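Side-chain contact in single-stranded DNA-binding protein 1 (Streptomyces coelicolor, PDB 4DAM), which probably binds single-stranded DNA as a homotetramer, here represented by its N-terminal OB-fold part: residues Asn70-Leu73 with Ala74-Ser78. The protein carries 1 engineered substitution. Numbering follows the deposited sequence. Where two conformers were deposited one is given.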
ATOM      1  N   ASN A  70       2.607  18.309  -9.236  1.00 16.50           N
ATOM      2  CA  ASN A  70       3.242  19.029 -10.300  0.53 17.94           C
ATOM      3  C   ASN A  70       2.563  18.820 -11.657  1.00 17.84           C
ATOM      4  O   ASN A  70       1.660  17.996 -11.781  1.00 17.38           O
ATOM      5  CB  ASN A  70       4.699  18.560 -10.372  0.53 20.41           C
ATOM      6  CG  ASN A  70       5.546  19.112  -9.289  0.53 22.66           C
ATOM      7  OD1 ASN A  70       5.850  20.265  -9.295  0.53 31.99           O
ATOM      8  ND2 ASN A  70       5.951  18.276  -8.366  0.53 25.37           N
ATOM      9  N   ARG A  71       2.995  19.568 -12.664  1.00 21.33           N
ATOM     10  CA  ARG A  71       2.527  19.392 -14.031  1.00 23.70           C
ATOM     11  C   ARG A  71       0.995  19.453 -14.130  1.00 21.41           C
ATOM     12  O   ARG A  71       0.367  20.310 -13.467  1.00 19.03           O
ATOM     13  CB  ARG A  71       3.132  18.123 -14.623  1.00 29.57           C
ATOM     14  CG  ARG A  71       4.665  18.193 -14.638  1.00 39.14           C
ATOM     15  CD  ARG A  71       5.213  17.595 -15.912  1.00 48.74           C
ATOM     16  NE  ARG A  71       6.679  17.472 -15.916  1.00 62.61           N
ATOM     17  CZ  ARG A  71       7.532  18.506 -15.907  1.00 61.96           C
ATOM     18  NH1 ARG A  71       7.098  19.771 -15.859  1.00 60.01           N
ATOM     19  NH2 ARG A  71       8.838  18.273 -15.923  1.00 68.95           N
ATOM     20  N   GLN A  72       0.378  18.595 -14.942  1.00 22.93           N
ATOM     21  CA  GLN A  72      -1.060  18.715 -15.184  1.00 23.31           C
ATOM     22  C   GLN A  72      -1.879  18.484 -13.917  1.00 19.70           C
ATOM     23  O   GLN A  72      -2.909  19.129 -13.713  1.00 19.81           O
ATOM     24  CB  GLN A  72      -1.539  17.793 -16.309  1.00 26.56           C
ATOM     25  CG  GLN A  72      -2.919  18.155 -16.832  1.00 33.07           C
ATOM     26  CD  GLN A  72      -2.960  19.532 -17.484  1.00 37.91           C
ATOM     27  OE1 GLN A  72      -2.087  19.878 -18.295  1.00 45.70           O
ATOM     28  NE2 GLN A  72      -3.962  20.337 -17.116  1.00 37.42           N
ATOM     29  N   LEU A  73      -1.411  17.594 -13.044  1.00 18.65           N
ATOM     30  CA  LEU A  73      -2.100  17.370 -11.777  1.00 16.22           C
ATOM     31  C   LEU A  73      -2.153  18.657 -10.945  1.00 16.59           C
ATOM     32  O   LEU A  73      -3.166  18.986 -10.343  1.00 15.51           O
ATOM     33  CB  LEU A  73      -1.425  16.270 -10.965  1.00 17.37           C
ATOM     34  CG  LEU A  73      -2.033  15.894  -9.613  1.00 15.97           C
ATOM     35  CD1 LEU A  73      -3.511  15.573  -9.734  1.00 17.94           C
ATOM     36  CD2 LEU A  73      -1.261  14.709  -9.029  1.00 17.88           C
ATOM     37  N   ALA A  74      -1.049  19.393 -10.897  1.00 16.24           N
ATOM     38  CA  ALA A  74      -1.059  20.686 -10.205  1.00 15.55           C
ATOM     39  C   ALA A  74      -2.049  21.680 -10.824  1.00 16.34           C
ATOM     40  O   ALA A  74      -2.788  22.345 -10.110  1.00 16.86           O
ATOM     41  CB  ALA A  74       0.332  21.278 -10.194  1.00 15.37           C
ATOM     42  N   THR A  75      -2.023  21.806 -12.145  1.00 16.74           N
ATOM     43  CA  THR A  75      -2.922  22.727 -12.850  1.00 18.71           C
ATOM     44  C   THR A  75      -4.387  22.374 -12.559  1.00 17.90           C
ATOM     45  O   THR A  75      -5.190  23.232 -12.127  1.00 20.32           O
ATOM     46  CB  THR A  75      -2.611  22.694 -14.349  1.00 22.04           C
ATOM     47  OG1 THR A  75      -1.262  23.168 -14.529  1.00 22.87           O
ATOM     48  CG2 THR A  75      -3.564  23.550 -15.147  1.00 27.39           C
ATOM     49  N   ASN A  76      -4.712  21.104 -12.680  1.00 17.61           N
ATOM     50  CA  ASN A  76      -6.085  20.659 -12.413  1.00 17.33           C
ATOM     51  C   ASN A  76      -6.494  20.780 -10.941  1.00 16.81           C
ATOM     52  O   ASN A  76      -7.614  21.225 -10.609  1.00 20.66           O
ATOM     53  CB  ASN A  76      -6.300  19.250 -12.950  1.00 19.20           C
ATOM     54  CG  ASN A  76      -6.225  19.184 -14.460  1.00 23.95           C
ATOM     55  OD1 ASN A  76      -6.227  20.228 -15.144  1.00 28.67           O
ATOM     56  ND2 ASN A  76      -6.112  17.973 -14.994  1.00 23.72           N
ATOM     57  N   ALA A  77      -5.614  20.407 -10.035  1.00 17.08           N
ATOM     58  CA  ALA A  77      -5.891  20.547  -8.610  1.00 17.65           C
ATOM     59  C   ALA A  77      -6.112  21.989  -8.189  1.00 19.25           C
ATOM     60  O   ALA A  77      -6.892  22.252  -7.272  1.00 19.71           O
ATOM     61  CB  ALA A  77      -4.781  19.924  -7.783  1.00 19.77           C
ATOM     62  N   SER A  78      -5.362  22.912  -8.793  1.00 19.38           N
ATOM     63  CA  SER A  78      -5.438  24.317  -8.413  1.00 21.73           C
ATOM     64  C   SER A  78      -6.826  24.898  -8.652  1.00 22.20           C
ATOM     65  O   SER A  78      -7.225  25.794  -7.947  1.00 22.33           O
ATOM     66  CB  SER A  78      -4.379  25.149  -9.121  1.00 26.14           C
ATOM     67  OG  SER A  78      -4.686  25.284 -10.493  1.00 27.80           O
TER
HETATM   68  O   HOH W   1      -0.172  21.980 -16.803  1.00 35.22           O
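Q72 reaches forward by one turn of the helix to the side chain of N76, four residues on. From CB its chain leaves with CG anti to the backbone N (chi1 -165°), and the bend at chi2 (64°) carries the amide forward along the helix, NE2 leading. CG lies 3.7 Å from N76 ND2. CD stands further off, and beyond it the amide divides its work. NE2 donates to N76 OD1 over 3.0 Å; the acceptor lies in the Q72 amide plane, whereas the donor sits above the plane of the N76 carbonyl, the two amides being turned 52° against each other. T75 CG2 packs against the same NE2 at 3.8 Å. On the other branch, OE1 accepts a hydrogen bond from a water, which also bonds to T75 OG1, 2.8 Å away. Beneath these side chains, Q72 O takes the backbone N of N76 at 2.9 Å, and L73 O that of A77 at 2.8 Å. N76 ND2 donates to the backbone O of L119 in the second subunit, where A120 packs on Q72. An alanine in place of N76 would probably leave Q72 NE2 without its acceptor and that subunit's L119 carbonyl without this donor. The arrangement is an i to i+4 side-chain pair on the first turns of an alpha-helix, here the helix between strands 56-70 and 86-100 of the OB fold, turned toward a subunit interface.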